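Local coordinates for protein lysin (Bacillus phage PBC5, PDB 6ILU) that probably binds the cell wall of its Bacillus host through SH3b-type modules, as the cell-wall-binding domain of a phage endolysin, at residues Asn93-Pro98 and Gly119-Ile124; Gly104-Ser109 and Arg128-Glu133; Tyr23-Tyr28 and Asn72-Ile77. All coordinates share one frame; numbering follows the deposited sequence.

Contact 1 of 3, residues Asn93-Pro98 and Gly119-Ile124. With SO4 (sulfate ion), chain C; EDO (1,2-ethanediol), chain L; EDO (1,2-ethanediol), chain H.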
loop_
_atom_site.group_PDB
_atom_site.type_symbol
_atom_site.label_atom_id
_atom_site.label_comp_id
_atom_site.label_asym_id
_atom_site.label_seq_id
_atom_site.Cartn_x
_atom_site.Cartn_y
_atom_site.Cartn_z
ATOM N N ASN A 93 -15.429 9.083 -8.154
ATOM C CA ASN A 93 -14.727 8.764 -9.392
ATOM C C ASN A 93 -13.366 8.130 -9.142
ATOM O O ASN A 93 -12.677 8.493 -8.193
ATOM C CB ASN A 93 -14.495 10.027 -10.190
ATOM C CG ASN A 93 -15.803 10.645 -10.699
ATOM O OD1 ASN A 93 -16.739 9.920 -11.030
ATOM N ND2 ASN A 93 -15.835 11.955 -10.777
ATOM N N PHE A 94 -12.946 7.265 -10.057
ATOM C CA PHE A 94 -11.561 6.801 -10.039
ATOM C C PHE A 94 -10.950 6.906 -11.428
ATOM O O PHE A 94 -11.672 6.910 -12.491
ATOM C CB PHE A 94 -11.411 5.334 -9.458
ATOM C CG PHE A 94 -12.152 4.247 -10.198
ATOM C CD1 PHE A 94 -11.620 3.661 -11.324
ATOM C CD2 PHE A 94 -13.399 3.800 -9.729
ATOM C CE1 PHE A 94 -12.299 2.664 -12.002
ATOM C CE2 PHE A 94 -14.098 2.793 -10.383
ATOM C CZ PHE A 94 -13.542 2.212 -11.527
ATOM N N TYR A 95 -9.605 6.936 -11.407
ATOM C CA TYR A 95 -8.801 7.293 -12.584
ATOM C C TYR A 95 -7.744 6.235 -12.839
ATOM O O TYR A 95 -7.470 5.393 -11.964
ATOM C CB TYR A 95 -8.121 8.671 -12.383
ATOM C CG TYR A 95 -9.165 9.755 -12.174
ATOM C CD1 TYR A 95 -9.626 10.512 -13.245
ATOM C CD2 TYR A 95 -9.706 9.984 -10.911
ATOM C CE1 TYR A 95 -10.625 11.510 -13.051
ATOM C CE2 TYR A 95 -10.704 10.993 -10.711
ATOM C CZ TYR A 95 -11.138 11.705 -11.791
ATOM O OH TYR A 95 -12.104 12.671 -11.606
ATOM N N ASP A 96 -7.131 6.269 -14.013
ATOM C CA ASP A 96 -6.084 5.241 -14.289
ATOM C C ASP A 96 -4.673 5.575 -13.774
ATOM O O ASP A 96 -3.694 4.833 -14.030
ATOM C CB ASP A 96 -6.070 4.924 -15.787
ATOM C CG ASP A 96 -5.452 6.015 -16.656
ATOM O OD1 ASP A 96 -5.131 7.112 -16.180
ATOM O OD2 ASP A 96 -5.298 5.757 -17.872
ATOM N N GLY A 97 -4.574 6.640 -13.017
ATOM C CA GLY A 97 -3.351 6.976 -12.294
ATOM C C GLY A 97 -3.630 8.276 -11.600
ATOM O O GLY A 97 -4.669 8.890 -11.806
ATOM N N PRO A 98 -2.679 8.747 -10.797
ATOM C CA PRO A 98 -2.777 10.091 -10.231
ATOM C C PRO A 98 -2.979 11.132 -11.340
ATOM O O PRO A 98 -2.177 11.181 -12.287
ATOM C CB PRO A 98 -1.412 10.296 -9.553
ATOM C CG PRO A 98 -0.843 8.956 -9.436
ATOM C CD PRO A 98 -1.387 8.095 -10.522
ATOM N N GLY A 119 0.763 11.708 -5.190
ATOM C CA GLY A 119 0.208 12.942 -5.739
ATOM C C GLY A 119 -1.204 13.286 -5.320
ATOM O O GLY A 119 -1.919 13.960 -6.081
ATOM N N GLY A 120 -1.582 12.885 -4.111
ATOM C CA GLY A 120 -2.921 13.182 -3.614
ATOM C C GLY A 120 -3.984 12.198 -4.062
ATOM O O GLY A 120 -5.201 12.491 -3.942
ATOM N N TYR A 121 -3.559 11.055 -4.596
ATOM C CA TYR A 121 -4.489 10.005 -5.022
ATOM C C TYR A 121 -4.089 8.707 -4.368
ATOM O O TYR A 121 -2.895 8.463 -4.176
ATOM C CB TYR A 121 -4.428 9.766 -6.540
ATOM C CG TYR A 121 -5.058 10.892 -7.358
ATOM C CD1 TYR A 121 -6.224 10.652 -8.062
ATOM C CD2 TYR A 121 -4.433 12.129 -7.471
ATOM C CE1 TYR A 121 -6.807 11.682 -8.819
ATOM C CE2 TYR A 121 -5.037 13.165 -8.207
ATOM C CZ TYR A 121 -6.204 12.897 -8.883
ATOM O OH TYR A 121 -6.813 13.855 -9.654
ATOM N N VAL A 122 -5.079 7.858 -4.124
ATOM C CA VAL A 122 -4.822 6.522 -3.564
ATOM C C VAL A 122 -5.372 5.452 -4.490
ATOM O O VAL A 122 -6.453 5.599 -5.074
ATOM C CB VAL A 122 -5.418 6.414 -2.127
ATOM C CG1 VAL A 122 -6.980 6.717 -2.061
ATOM C CG2 VAL A 122 -5.111 5.027 -1.497
ATOM N N ASP A 123 -4.562 4.408 -4.697
ATOM C CA ASP A 123 -4.946 3.268 -5.504
ATOM C C ASP A 123 -5.686 2.303 -4.599
ATOM O O ASP A 123 -5.103 1.800 -3.623
ATOM C CB ASP A 123 -3.668 2.633 -6.136
ATOM C CG ASP A 123 -3.959 1.475 -7.069
ATOM O OD1 ASP A 123 -5.139 1.134 -7.295
ATOM O OD2 ASP A 123 -2.971 0.870 -7.558
ATOM N N ILE A 124 -6.948 2.006 -4.916
ATOM C CA ILE A 124 -7.700 1.049 -4.112
ATOM C C ILE A 124 -7.605 -0.389 -4.642
ATOM O O ILE A 124 -8.332 -1.284 -4.192
ATOM C CB ILE A 124 -9.207 1.439 -4.026
ATOM C CG1 ILE A 124 -9.784 1.615 -5.443
ATOM C CG2 ILE A 124 -9.315 2.700 -3.201
ATOM C CD1 ILE A 124 -11.385 1.619 -5.504
HETATM S S SO4 C . -13.309 14.109 -8.838
HETATM O O1 SO4 C . -12.574 14.613 -9.986
HETATM O O2 SO4 C . -12.786 12.843 -8.341
HETATM O O3 SO4 C . -13.177 15.172 -7.822
HETATM O O4 SO4 C . -14.696 13.929 -9.224
HETATM C C1 EDO L . -1.097 7.529 -15.601
HETATM O O1 EDO L . -0.493 7.657 -14.321
HETATM C C2 EDO L . -2.228 8.546 -15.709
HETATM O O2 EDO L . -2.934 8.398 -16.960
HETATM C C1 EDO H . -2.455 -2.349 -7.722
HETATM O O1 EDO H . -3.455 -1.558 -8.375
HETATM C C2 EDO H . -2.608 -3.826 -8.068
HETATM O O2 EDO H . -3.982 -4.224 -8.119
#

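Contact 2 of 3, residues Gly104-Ser109 and Arg128-Glu133. With SO4 (sulfate ion), chain C; EDO (1,2-ethanediol), chain I.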
loop_
_atom_site.group_PDB
_atom_site.type_symbol
_atom_site.label_atom_id
_atom_site.label_comp_id
_atom_site.label_asym_id
_atom_site.label_seq_id
_atom_site.Cartn_x
_atom_site.Cartn_y
_atom_site.Cartn_z
ATOM N N GLY A 104 -14.065 5.303 -14.072
ATOM C CA GLY A 104 -15.320 4.768 -13.548
ATOM C C GLY A 104 -15.644 5.316 -12.171
ATOM O O GLY A 104 -15.001 6.236 -11.707
ATOM N N ASN A 105 -16.659 4.763 -11.507
ATOM C CA ASN A 105 -16.919 5.203 -10.134
ATOM C C ASN A 105 -17.289 4.041 -9.244
ATOM O O ASN A 105 -17.740 3.000 -9.724
ATOM C CB ASN A 105 -18.016 6.284 -10.084
ATOM C CG ASN A 105 -18.825 6.347 -11.336
ATOM O OD1 ASN A 105 -19.633 5.446 -11.638
ATOM N ND2 ASN A 105 -18.642 7.445 -12.091
ATOM N N ILE A 106 -17.042 4.216 -7.951
ATOM C CA ILE A 106 -17.554 3.282 -6.952
ATOM C C ILE A 106 -18.716 3.931 -6.233
ATOM O O ILE A 106 -18.940 5.165 -6.349
ATOM C CB ILE A 106 -16.482 2.901 -5.943
ATOM C CG1 ILE A 106 -15.978 4.154 -5.229
ATOM C CG2 ILE A 106 -15.347 2.159 -6.679
ATOM C CD1 ILE A 106 -15.225 3.902 -3.948
ATOM N N ASP A 107 -19.477 3.127 -5.521
ATOM C CA ASP A 107 -20.686 3.660 -4.889
ATOM C C ASP A 107 -20.527 3.826 -3.382
ATOM O O ASP A 107 -21.457 4.215 -2.690
ATOM C CB ASP A 107 -21.895 2.782 -5.214
ATOM C CG ASP A 107 -21.850 1.412 -4.549
ATOM O OD1 ASP A 107 -20.864 1.047 -3.905
ATOM O OD2 ASP A 107 -22.866 0.690 -4.659
ATOM N N GLY A 108 -19.335 3.551 -2.877
ATOM C CA GLY A 108 -19.075 3.783 -1.465
ATOM C C GLY A 108 -19.548 2.688 -0.528
ATOM O O GLY A 108 -19.481 2.839 0.695
ATOM N N SER A 109 -20.029 1.567 -1.071
ATOM C CA SER A 109 -20.510 0.512 -0.190
ATOM C C SER A 109 -19.377 -0.389 0.316
ATOM O O SER A 109 -19.584 -1.151 1.252
ATOM C CB SER A 109 -21.568 -0.347 -0.900
ATOM O OG SER A 109 -20.998 -0.912 -2.074
ATOM N N ARG A 128 -6.959 1.621 -9.772
ATOM C CA ARG A 128 -8.097 2.536 -9.617
ATOM C C ARG A 128 -7.739 3.597 -8.611
ATOM O O ARG A 128 -7.611 3.303 -7.409
ATOM C CB ARG A 128 -9.343 1.765 -9.165
ATOM C CG ARG A 128 -9.788 0.764 -10.225
ATOM C CD ARG A 128 -11.070 0.031 -9.729
ATOM N NE ARG A 128 -10.743 -0.741 -8.516
ATOM C CZ ARG A 128 -11.652 -1.274 -7.682
ATOM N NH1 ARG A 128 -12.956 -1.118 -7.926
ATOM N NH2 ARG A 128 -11.234 -1.943 -6.593
ATOM N N TRP A 129 -7.526 4.803 -9.127
ATOM C CA TRP A 129 -6.947 5.895 -8.306
ATOM C C TRP A 129 -8.031 6.918 -7.981
ATOM O O TRP A 129 -8.678 7.462 -8.895
ATOM C CB TRP A 129 -5.807 6.568 -9.038
ATOM C CG TRP A 129 -4.671 5.623 -9.263
ATOM C CD1 TRP A 129 -4.564 4.656 -10.259
ATOM C CD2 TRP A 129 -3.447 5.575 -8.519
ATOM N NE1 TRP A 129 -3.347 3.999 -10.142
ATOM C CE2 TRP A 129 -2.640 4.568 -9.102
ATOM C CE3 TRP A 129 -2.957 6.293 -7.411
ATOM C CZ2 TRP A 129 -1.363 4.257 -8.610
ATOM C CZ3 TRP A 129 -1.676 5.972 -6.914
ATOM C CH2 TRP A 129 -0.902 4.967 -7.527
ATOM N N ILE A 130 -8.205 7.181 -6.691
ATOM C CA ILE A 130 -9.217 8.150 -6.176
ATOM C C ILE A 130 -8.541 9.324 -5.489
ATOM O O ILE A 130 -7.558 9.154 -4.768
ATOM C CB ILE A 130 -10.154 7.421 -5.169
ATOM C CG1 ILE A 130 -10.894 6.293 -5.909
ATOM C CG2 ILE A 130 -11.127 8.421 -4.437
ATOM C CD1 ILE A 130 -11.884 5.431 -5.046
ATOM N N LYS A 131 -9.080 10.517 -5.664
ATOM C CA LYS A 131 -8.537 11.671 -4.960
ATOM C C LYS A 131 -8.694 11.474 -3.462
ATOM O O LYS A 131 -9.797 11.112 -2.990
ATOM C CB LYS A 131 -9.279 12.947 -5.351
ATOM C CG LYS A 131 -8.999 13.411 -6.762
ATOM C CD LYS A 131 -9.779 14.675 -7.097
ATOM C CE LYS A 131 -9.761 14.969 -8.593
ATOM N NZ LYS A 131 -10.675 16.114 -8.868
ATOM N N GLU A 132 -7.643 11.762 -2.706
ATOM C CA GLU A 132 -7.716 11.481 -1.269
ATOM C C GLU A 132 -8.747 12.352 -0.570
ATOM O O GLU A 132 -9.202 11.987 0.523
ATOM C CB GLU A 132 -6.350 11.672 -0.597
ATOM C CG GLU A 132 -5.351 10.591 -1.098
ATOM C CD GLU A 132 -4.047 10.513 -0.324
ATOM O OE1 GLU A 132 -3.852 11.271 0.656
ATOM O OE2 GLU A 132 -3.210 9.668 -0.735
ATOM N N GLU A 133 -9.106 13.500 -1.168
ATOM C CA GLU A 133 -10.102 14.377 -0.548
ATOM C C GLU A 133 -11.460 13.671 -0.411
ATOM O O GLU A 133 -12.286 14.106 0.393
ATOM C CB GLU A 133 -10.269 15.687 -1.333
ATOM C CG GLU A 133 -10.907 15.522 -2.655
ATOM C CD GLU A 133 -10.783 16.756 -3.525
ATOM O OE1 GLU A 133 -11.809 17.415 -3.750
ATOM O OE2 GLU A 133 -9.659 17.062 -3.975
HETATM S S SO4 C . -13.309 14.109 -8.838
HETATM O O1 SO4 C . -12.574 14.613 -9.986
HETATM O O2 SO4 C . -12.786 12.843 -8.341
HETATM O O3 SO4 C . -13.177 15.172 -7.822
HETATM O O4 SO4 C . -14.696 13.929 -9.224
HETATM C C1 EDO I . -15.641 -3.108 -5.766
HETATM O O1 EDO I . -15.396 -1.762 -6.250
HETATM C C2 EDO I . -14.648 -4.122 -6.311
HETATM O O2 EDO I . -13.299 -3.976 -5.792
#

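Contact 3 of 3, residues Tyr23-Tyr28 and Asn72-Ile77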
loop_
_atom_site.group_PDB
_atom_site.type_symbol
_atom_site.label_atom_id
_atom_site.label_comp_id
_atom_site.label_asym_id
_atom_site.label_seq_id
_atom_site.Cartn_x
_atom_site.Cartn_y
_atom_site.Cartn_z
ATOM N N TYR A 23 15.769 -12.685 13.543
ATOM C CA TYR A 23 15.895 -13.467 12.314
ATOM C C TYR A 23 15.876 -12.497 11.125
ATOM O O TYR A 23 14.961 -11.731 10.989
ATOM C CB TYR A 23 14.777 -14.508 12.236
ATOM C CG TYR A 23 14.885 -15.457 11.076
ATOM C CD1 TYR A 23 15.417 -16.737 11.243
ATOM C CD2 TYR A 23 14.474 -15.071 9.799
ATOM C CE1 TYR A 23 15.519 -17.594 10.183
ATOM C CE2 TYR A 23 14.571 -15.956 8.720
ATOM C CZ TYR A 23 15.095 -17.200 8.932
ATOM O OH TYR A 23 15.219 -18.091 7.894
ATOM N N GLY A 24 16.933 -12.494 10.313
ATOM C CA GLY A 24 17.058 -11.493 9.280
ATOM C C GLY A 24 16.063 -11.630 8.150
ATOM O O GLY A 24 15.847 -12.727 7.632
ATOM N N VAL A 25 15.410 -10.526 7.801
ATOM C CA VAL A 25 14.581 -10.452 6.609
ATOM C C VAL A 25 15.299 -9.568 5.603
ATOM O O VAL A 25 15.687 -8.449 5.955
ATOM C CB VAL A 25 13.210 -9.858 6.892
ATOM C CG1 VAL A 25 12.435 -9.704 5.586
ATOM C CG2 VAL A 25 12.474 -10.712 7.889
ATOM N N ASN A 26 15.468 -10.044 4.369
ATOM C CA ASN A 26 16.264 -9.298 3.391
ATOM C C ASN A 26 15.531 -8.114 2.790
ATOM O O ASN A 26 14.316 -8.149 2.593
ATOM C CB ASN A 26 16.724 -10.205 2.258
ATOM C CG ASN A 26 17.585 -11.339 2.757
ATOM O OD1 ASN A 26 18.458 -11.129 3.580
ATOM N ND2 ASN A 26 17.290 -12.553 2.321
ATOM N N LEU A 27 16.308 -7.058 2.552
ATOM C CA LEU A 27 15.844 -5.869 1.842
ATOM C C LEU A 27 16.559 -5.810 0.507
ATOM O O LEU A 27 17.720 -6.252 0.392
ATOM C CB LEU A 27 16.130 -4.572 2.615
ATOM C CG LEU A 27 15.467 -4.434 3.977
ATOM C CD1 LEU A 27 15.868 -3.134 4.647
ATOM C CD2 LEU A 27 13.939 -4.564 3.869
ATOM N N TYR A 28 15.880 -5.191 -0.462
ATOM C CA TYR A 28 16.288 -5.208 -1.852
ATOM C C TYR A 28 16.086 -3.866 -2.522
ATOM O O TYR A 28 15.264 -3.024 -2.083
ATOM C CB TYR A 28 15.458 -6.226 -2.641
ATOM C CG TYR A 28 15.635 -7.658 -2.199
ATOM C CD1 TYR A 28 16.635 -8.446 -2.743
ATOM C CD2 TYR A 28 14.804 -8.204 -1.231
ATOM C CE1 TYR A 28 16.805 -9.783 -2.338
ATOM C CE2 TYR A 28 14.995 -9.531 -0.790
ATOM C CZ TYR A 28 15.977 -10.302 -1.372
ATOM O OH TYR A 28 16.153 -11.609 -0.965
ATOM N N ASN A 72 6.356 -9.310 0.427
ATOM C CA ASN A 72 5.171 -9.363 1.290
ATOM C C ASN A 72 5.090 -10.645 2.080
ATOM O O ASN A 72 4.601 -10.637 3.206
ATOM C CB ASN A 72 3.861 -9.239 0.488
ATOM C CG ASN A 72 3.735 -7.903 -0.222
ATOM O OD1 ASN A 72 4.740 -7.302 -0.626
ATOM N ND2 ASN A 72 2.498 -7.425 -0.365
ATOM N N LYS A 73 5.522 -11.757 1.476
ATOM C CA LYS A 73 5.320 -13.075 2.079
ATOM C C LYS A 73 6.098 -13.232 3.406
ATOM O O LYS A 73 5.793 -14.147 4.179
ATOM C CB LYS A 73 5.732 -14.184 1.084
ATOM C CG LYS A 73 7.196 -14.196 0.749
ATOM C CD LYS A 73 7.500 -15.173 -0.371
ATOM C CE LYS A 73 8.963 -15.041 -0.774
ATOM N NZ LYS A 73 9.416 -16.130 -1.705
ATOM N N HIS A 74 7.038 -12.328 3.675
ATOM C CA HIS A 74 7.819 -12.416 4.908
ATOM C C HIS A 74 7.165 -11.632 6.037
ATOM O O HIS A 74 7.739 -11.546 7.107
ATOM C CB HIS A 74 9.263 -11.896 4.682
ATOM C CG HIS A 74 10.048 -12.721 3.705
ATOM N ND1 HIS A 74 9.914 -14.092 3.601
ATOM C CD2 HIS A 74 10.956 -12.361 2.770
ATOM C CE1 HIS A 74 10.725 -14.544 2.660
ATOM N NE2 HIS A 74 11.364 -13.511 2.133
ATOM N N PHE A 75 5.990 -11.032 5.783
ATOM C CA PHE A 75 5.317 -10.185 6.797
ATOM C C PHE A 75 3.848 -10.493 6.968
ATOM O O PHE A 75 3.240 -11.051 6.060
ATOM C CB PHE A 75 5.414 -8.679 6.419
ATOM C CG PHE A 75 6.831 -8.183 6.269
ATOM C CD1 PHE A 75 7.474 -7.599 7.341
ATOM C CD2 PHE A 75 7.528 -8.390 5.090
ATOM C CE1 PHE A 75 8.806 -7.163 7.235
ATOM C CE2 PHE A 75 8.851 -8.013 4.974
ATOM C CZ PHE A 75 9.488 -7.364 6.045
ATOM N N THR A 76 3.277 -10.154 8.130
ATOM C CA THR A 76 1.825 -9.980 8.215
ATOM C C THR A 76 1.600 -8.473 8.070
ATOM O O THR A 76 2.310 -7.654 8.701
ATOM C CB THR A 76 1.222 -10.525 9.519
ATOM O OG1 THR A 76 1.913 -9.967 10.627
ATOM C CG2 THR A 76 1.411 -12.021 9.592
ATOM N N ILE A 77 0.684 -8.086 7.173
ATOM C CA ILE A 77 0.552 -6.653 6.809
ATOM C C ILE A 77 -0.854 -6.206 7.141
ATOM O O ILE A 77 -1.826 -6.878 6.746
ATOM C CB ILE A 77 0.830 -6.398 5.323
ATOM C CG1 ILE A 77 2.234 -6.927 4.962
ATOM C CG2 ILE A 77 0.664 -4.901 4.961
ATOM C CD1 ILE A 77 2.468 -7.061 3.460
#

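Contact 1 of 3, residues Asn93-Pro98 and Gly119-Ile124
Pro98 lying on the ring of Tyr121, with Tyr95 beside it, makes a surface contact between the turn after strand 92-95, with Tyr95 at that strand's end, and strand 121-123 of an SH3b-type module, the all-beta fold of this cell-wall-binding domain. Strand 92-95 pairs with strand 102-106, and the turn carries Gly97 and Pro98 to strand 121-123, the middle strand of a three-stranded antiparallel sheet. No hydrogen bond joins 93-98 to 119-124; the direct touch is between carbons, and strand 129-131, backbone-bonded to both, links them as well.

The main touch is a CH-pi contact. Pro98 CA sits over one face of the Tyr121 ring, 4.0 Å from its centroid and 21° off the normal, shifted toward the rim on the CG and CD2 side. Pro98 CB follows along the same rim, 4.1 Å from Tyr121 CD2. With CG of Tyr121 anti to its carbonyl carbon (chi1 -72°), the ring reaches out from the strand and lies under the proline. The outer part of that ring meets the second tyrosine: Tyr95 CD2 is 4.0 Å from Tyr121 CE1, approaching at the edge and near the plane of the Tyr121 ring, while the two side chains run at a slant to each other.

Around this aromatic pair the surface turns polar. Asp96 OD1 takes a hydrogen bond from the backbone N of Asn101, closing the turn that carries Gly97 and Pro98. A sulfate, probably from the crystallisation liquor, rests by the edge of the Tyr95 ring; it is held by Asn93, Lys131 and His134, and by Tyr95 OH, which donates to sulfate O1 at 2.6 Å.

Contact 2 of 3, residues Gly104-Ser109 and Arg128-Glu133
Ile106 and Ile130 meet by their terminal methyls, CD1 to CD1 at 3.8 Å, joining hairpin 92-95/102-106 to the three-stranded sheet of an SH3b-type module, side chain to side chain. The two side chains slant across one another, one from the end of strand 102-106 and the other from strand 129-131. On Ile106 the second branch faces Arg128: its CG2 lies 4.2 Å from Arg128 NH1, a looser approach beside the guanidinium. The bend of the arginine chain at chi3 (-63°) helps turn that group toward the isoleucine.

Farther out, Arg128 NE donates to the carbonyl O of Gly125, which helps fix the rotation of the guanidinium. NH1 and NH2 also grip the two oxygens of one ethanediol, probably a crystallisation additive, each at 3.0 Å. Val92 touches both isoleucines, bridging them from the strand next to 102-106. Beyond Ile106 the chain leaves the strand in an Asx turn, where Asp107 OD1 accepts from Ser109 N at 3.0 Å and from Ser109 OG.

With no hydrogen bond between the segments, their direct touch is chiefly dispersive, while strand 92-95, backbone-bonded to both strands, supplies hydrogen bonds between them.

Contact 3 of 3, residues Tyr23-Tyr28 and Asn72-Ile77
Val25 packs against His74 and Phe75 in the N-terminal half of the chain, where strand 25-29, in a two-stranded antiparallel hairpin with 35-40, leans on the start of the long strand 75-84 in an all-beta SH3b-type fold. The backbones stay well apart, Val25 CA to His74 CA being 7.2 Å, so side chains alone span the gap.

The tight part is a single methyl. CG1 of Val25 stands anti to the backbone N (chi1 175°), and this points it into the angle between the two aromatic residues. There it meets the outer end of the Phe75 ring, 3.8 Å from CZ and 4.0 Å from CE2, approaching obliquely. Val25 and Phe75 are both buried; Phe75 also touches Ala15 and Ile61, and Val25 touches Ser17 and Tyr19. His74 forms the partly exposed rim of this packing: it meets Val25 CG1 through CB, 4.0 Å away, with ring atom CD2 almost as near, and its side chain runs past that of Val25 in the opposite direction.

Toward solvent lie residues that do not touch across the two segments. Lys73 lays its CG over one face of the imidazole and makes a cation-pi contact with Tyr71. On the hairpin, Asn26 turns its amide oxygen to Asn39 ND2 across the strand pair, and Tyr23 stacks its exposed ring with Tyr19.

A short 3-10 turn leads into strand 75-84 and brings His74 and Phe75 to Val25 one after the other; it is closed by the hydrogen bond from Phe75 N to Asn72 O, 3.0 Å long.

Contacts 1 and 2 belong to one neighbourhood, their centres about 8 Å apart, whereas contact 3 lies on the opposite side of the chain's centre, about 27 Å from the centre of contact 1. The first two use neighbouring strands of the same sheets: contact 1 has strands 92-95 and 121-123, contact 2 their partners 102-106 and 129-131, and a probable hydrogen bond from Tyr95 N to Trp129 O ties the sets together. Both also reach the same sulfate. Burial separates the three: contact 1 is an aromatic-proline surface patch, contact 2 a partly buried aliphatic touch beside an arginine, and contact 3 a buried valine against histidine and phenylalanine with no ligand.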